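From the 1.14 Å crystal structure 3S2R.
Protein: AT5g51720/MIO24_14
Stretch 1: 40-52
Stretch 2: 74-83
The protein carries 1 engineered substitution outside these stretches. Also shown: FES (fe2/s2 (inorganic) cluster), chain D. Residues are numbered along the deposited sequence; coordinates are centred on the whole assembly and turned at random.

Stretch 1 40-52: ELSKNITPYCRCW
Stretch 2 74-83: NVGPLLLKKQ

How do the two backbones run? Strand 45-48 and strand 78-81 lie antiparallel, their N-to-C directions 152° apart and their axes 4.5 Å apart at closest approach. I45 faces K81 (CA to CA 4.6 Å) and P47 faces L79 (CA to CA 4.5 Å) as non-hydrogen-bonded pairs; T46 with L80 (CA to CA 5.2 Å) and Y48 with L78 (CA to CA 5.1 Å) are the hydrogen-bonded ones. Phi/psi values stay extended, from -131/116 at T46 to -89/131 at P47, and -91/123 at L80. T46 N to L80 O and L80 N to T46 O are both 2.9 Å; Y48 N to L78 O is 2.8 Å and L78 N to Y48 O 2.9 Å. Proline has no amide hydrogen to give, and P47 sits where the register asks for none. Beyond the strand, K82 N donates to N44 O at 2.9 Å.

Which side chains pack on each face of this ladder? On one face P47 CB meets L79 CD2 at 3.7 Å, and I45 CG2 lies 4.0 Å from L79 CB; I45 and L79 are both m,t. The other face carries T46, Y48, L78 and L80. L80 (m,t) is buried, with CD1 3.5 Å from Y48 CE2 and CB 3.9 Å from L41 CD1. L41, also m,t, points toward the second stretch, so its branched end adds to this apolar patch. Y48 has chi1 -83° and chi2 -103°; L78 is t,p.

What closes the end near residues 40-44? K82, with chi1 m and the rest of its chain extended in t, reaches across so that NZ donates to S42 O at 2.9 Å; a long aliphatic chain ending in an amine suits a place where a loop carbonyl must be reached from the other stretch. A water joins K43 O (2.8 Å), T46 OG1 (2.7 Å) and L80 O (2.8 Å), and another links N44 ND2 (3.0 Å) to Q83 O (2.7 Å).

How is the cluster end secured? R50 (m,t,m, chi4 -174°) points toward stretch 2, and its NE donates to G76 O at 2.9 Å, with NH2 adding a longer bond to G76 O at 3.3 Å. That carbonyl lies at the guanidinium edge, where the N-H groups point. C51 (chi1 77°) sets CB 3.7 Å from V75 CG2, while C51 SG and C49 SG (C49 chi1 t) each bind FES FE1 at 2.3 Å. Together the stretches bury 922 Å².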

# COMPACT_ATOMS: atom_id res chain seq x y z
N GLU B 40 -4.64 19.16 3.12
CA GLU B 40 -3.50 19.50 2.32
C GLU B 40 -3.59 19.03 0.86
O GLU B 40 -2.78 19.47 0.04
CB GLU B 40 -2.23 19.06 3.02
CG GLU B 40 -2.09 19.81 4.36
CD GLU B 40 -0.77 19.55 5.12
OE1 GLU B 40 0.03 18.66 4.70
OE2 GLU B 40 -0.58 20.24 6.17
N LEU B 41 -4.59 18.21 0.52
CA LEU B 41 -4.79 17.78 -0.86
C LEU B 41 -5.07 18.98 -1.77
O LEU B 41 -5.81 19.91 -1.43
CB LEU B 41 -5.96 16.82 -0.90
CG LEU B 41 -5.65 15.48 -0.18
CD1 LEU B 41 -6.89 14.68 -0.05
CD2 LEU B 41 -4.56 14.66 -0.87
N SER B 42 -4.45 18.99 -2.95
CA SER B 42 -4.67 20.12 -3.88
C SER B 42 -5.58 19.80 -5.06
O SER B 42 -6.44 20.61 -5.39
CB SER B 42 -3.38 20.76 -4.37
OG SER B 42 -2.48 19.76 -4.74
N LYS B 43 -5.39 18.64 -5.70
CA LYS B 43 -6.24 18.17 -6.79
C LYS B 43 -7.54 17.60 -6.17
O LYS B 43 -7.59 17.18 -5.00
CB LYS B 43 -5.52 17.04 -7.57
CG LYS B 43 -4.28 17.51 -8.34
CD LYS B 43 -3.70 16.37 -9.18
CE LYS B 43 -2.98 15.37 -8.32
NZ LYS B 43 -2.33 14.40 -9.22
N ASN B 44 -8.58 17.50 -6.99
CA ASN B 44 -9.78 16.86 -6.50
C ASN B 44 -9.58 15.37 -6.21
O ASN B 44 -10.13 14.85 -5.24
CB ASN B 44 -10.96 17.05 -7.46
CG ASN B 44 -12.21 16.47 -6.94
OD1 ASN B 44 -12.64 16.82 -5.82
ND2 ASN B 44 -12.76 15.51 -7.66
N ILE B 45 -8.77 14.68 -7.04
CA ILE B 45 -8.48 13.27 -6.88
C ILE B 45 -6.97 13.07 -6.86
O ILE B 45 -6.27 13.53 -7.75
CB ILE B 45 -9.12 12.40 -7.98
CG1 ILE B 45 -10.63 12.67 -8.07
CG2 ILE B 45 -8.82 10.94 -7.67
CD1 ILE B 45 -11.33 11.86 -9.16
N THR B 46 -6.48 12.39 -5.84
CA THR B 46 -5.05 12.14 -5.69
C THR B 46 -4.88 10.65 -5.41
O THR B 46 -5.35 10.17 -4.36
CB THR B 46 -4.42 12.95 -4.57
OG1 THR B 46 -4.78 14.34 -4.77
CG2 THR B 46 -2.88 12.82 -4.60
N PRO B 47 -4.21 9.88 -6.32
CA PRO B 47 -4.08 8.45 -6.11
C PRO B 47 -2.83 8.10 -5.30
O PRO B 47 -1.72 8.56 -5.62
CB PRO B 47 -3.97 7.91 -7.54
CG PRO B 47 -3.26 9.00 -8.31
CD PRO B 47 -3.75 10.28 -7.68
N TYR B 48 -3.03 7.26 -4.28
CA TYR B 48 -1.99 6.80 -3.39
C TYR B 48 -1.69 5.33 -3.65
O TYR B 48 -2.58 4.50 -3.82
CB TYR B 48 -2.36 7.06 -1.93
CG TYR B 48 -2.03 8.46 -1.52
CD1 TYR B 48 -0.91 8.74 -0.73
CD2 TYR B 48 -2.78 9.54 -1.95
CE1 TYR B 48 -0.56 10.05 -0.41
CE2 TYR B 48 -2.45 10.84 -1.60
CZ TYR B 48 -1.32 11.09 -0.84
OH TYR B 48 -0.95 12.38 -0.52
N CYS B 49 -0.41 5.00 -3.63
CA CYS B 49 0.08 3.68 -3.94
C CYS B 49 -0.19 2.65 -2.87
O CYS B 49 0.05 2.86 -1.67
CB CYS B 49 1.62 3.78 -4.20
SG CYS B 49 2.37 2.20 -4.73
N ARG B 50 -0.68 1.50 -3.32
CA ARG B 50 -0.83 0.32 -2.45
C ARG B 50 -0.03 -0.87 -2.95
O ARG B 50 -0.24 -1.99 -2.49
CB ARG B 50 -2.30 -0.02 -2.31
CG ARG B 50 -3.12 1.15 -1.70
CD ARG B 50 -4.52 0.75 -1.31
NE ARG B 50 -5.34 0.42 -2.49
CZ ARG B 50 -6.63 0.15 -2.44
NH1 ARG B 50 -7.31 0.27 -1.30
NH2 ARG B 50 -7.28 -0.21 -3.54
N CYS B 51 0.91 -0.62 -3.87
CA CYS B 51 1.66 -1.72 -4.47
C CYS B 51 3.12 -1.72 -4.13
O CYS B 51 3.80 -2.70 -4.44
CB CYS B 51 1.48 -1.76 -6.00
SG CYS B 51 2.41 -0.54 -6.93
N TRP B 52 3.63 -0.67 -3.49
CA TRP B 52 5.04 -0.65 -3.09
C TRP B 52 5.98 -0.72 -4.28
O TRP B 52 7.10 -1.22 -4.14
CB TRP B 52 5.35 -1.72 -2.04
CG TRP B 52 4.47 -1.51 -0.84
CD1 TRP B 52 3.22 -2.00 -0.70
CD2 TRP B 52 4.75 -0.72 0.32
NE1 TRP B 52 2.68 -1.56 0.51
CE2 TRP B 52 3.59 -0.76 1.14
CE3 TRP B 52 5.86 0.02 0.78
CZ2 TRP B 52 3.53 -0.12 2.37
CZ3 TRP B 52 5.79 0.66 2.01
CH2 TRP B 52 4.62 0.60 2.79
N ASN B 74 -3.76 -8.06 -9.01
CA ASN B 74 -4.85 -7.13 -9.29
C ASN B 74 -4.86 -5.94 -8.34
O ASN B 74 -5.93 -5.41 -7.99
CB ASN B 74 -6.19 -7.85 -9.25
CG ASN B 74 -6.55 -8.30 -7.86
OD1 ASN B 74 -5.65 -8.52 -7.02
ND2 ASN B 74 -7.84 -8.40 -7.57
N VAL B 75 -3.68 -5.44 -7.94
CA VAL B 75 -3.63 -4.35 -6.98
C VAL B 75 -3.82 -3.02 -7.69
O VAL B 75 -3.67 -2.90 -8.90
CB VAL B 75 -2.34 -4.32 -6.13
CG1 VAL B 75 -2.25 -5.59 -5.27
CG2 VAL B 75 -1.13 -4.19 -7.02
N GLY B 76 -4.22 -2.01 -6.94
CA GLY B 76 -4.40 -0.69 -7.47
C GLY B 76 -4.48 0.33 -6.36
O GLY B 76 -4.45 -0.02 -5.18
N PRO B 77 -4.58 1.61 -6.72
CA PRO B 77 -4.38 2.67 -5.76
C PRO B 77 -5.65 3.02 -4.95
O PRO B 77 -6.78 2.57 -5.25
CB PRO B 77 -4.05 3.89 -6.65
CG PRO B 77 -4.71 3.60 -7.96
CD PRO B 77 -4.50 2.14 -8.11
N LEU B 78 -5.43 3.79 -3.91
CA LEU B 78 -6.47 4.45 -3.10
C LEU B 78 -6.66 5.87 -3.60
O LEU B 78 -5.69 6.62 -3.68
CB LEU B 78 -6.03 4.42 -1.64
CG LEU B 78 -7.06 5.00 -0.67
CD1 LEU B 78 -8.27 4.05 -0.53
CD2 LEU B 78 -6.40 5.17 0.71
N LEU B 79 -7.89 6.24 -3.96
CA LEU B 79 -8.15 7.55 -4.52
C LEU B 79 -8.67 8.46 -3.43
O LEU B 79 -9.75 8.22 -2.90
CB LEU B 79 -9.21 7.49 -5.65
CG LEU B 79 -8.89 6.49 -6.76
CD1 LEU B 79 -9.95 6.58 -7.86
CD2 LEU B 79 -7.50 6.72 -7.37
N LEU B 80 -7.91 9.48 -3.07
CA LEU B 80 -8.36 10.46 -2.09
C LEU B 80 -9.05 11.59 -2.80
O LEU B 80 -8.44 12.22 -3.70
CB LEU B 80 -7.20 10.99 -1.22
CG LEU B 80 -6.36 9.92 -0.50
CD1 LEU B 80 -5.36 10.61 0.39
CD2 LEU B 80 -7.25 8.94 0.30
N LYS B 81 -10.31 11.85 -2.43
CA LYS B 81 -11.14 12.79 -3.14
C LYS B 81 -11.59 13.91 -2.24
O LYS B 81 -11.99 13.69 -1.10
CB LYS B 81 -12.37 12.08 -3.71
CG LYS B 81 -12.07 10.94 -4.62
CD LYS B 81 -13.30 10.40 -5.30
CE LYS B 81 -12.94 9.32 -6.33
NZ LYS B 81 -14.17 8.81 -6.94
N LYS B 82 -11.53 15.12 -2.77
CA LYS B 82 -12.00 16.29 -2.02
C LYS B 82 -13.53 16.40 -2.03
O LYS B 82 -14.08 17.04 -1.14
CB LYS B 82 -11.38 17.59 -2.56
CG LYS B 82 -9.87 17.71 -2.37
CD LYS B 82 -9.44 19.10 -2.90
CE LYS B 82 -8.07 19.48 -2.75
NZ LYS B 82 -8.08 20.96 -2.98
N GLN B 83 -14.16 15.87 -3.08
CA GLN B 83 -15.59 15.95 -3.31
C GLN B 83 -16.04 14.61 -3.81
O GLN B 83 -15.31 13.85 -4.42
CB GLN B 83 -15.88 17.02 -4.39
CG GLN B 83 -15.47 18.46 -4.03
CD GLN B 83 -16.31 19.09 -2.91
OE1 GLN B 83 -17.45 18.64 -2.62
NE2 GLN B 83 -15.76 20.13 -2.27
FE1 FES D . 1.37 1.49 -6.69
FE2 FES D . -0.32 2.51 -8.57
S1 FES D . 1.92 2.65 -8.46
S2 FES D . -0.86 1.43 -6.65
O HOH W 1 -7.22 14.78 -3.66
O HOH W 2 -15.03 13.56 -7.08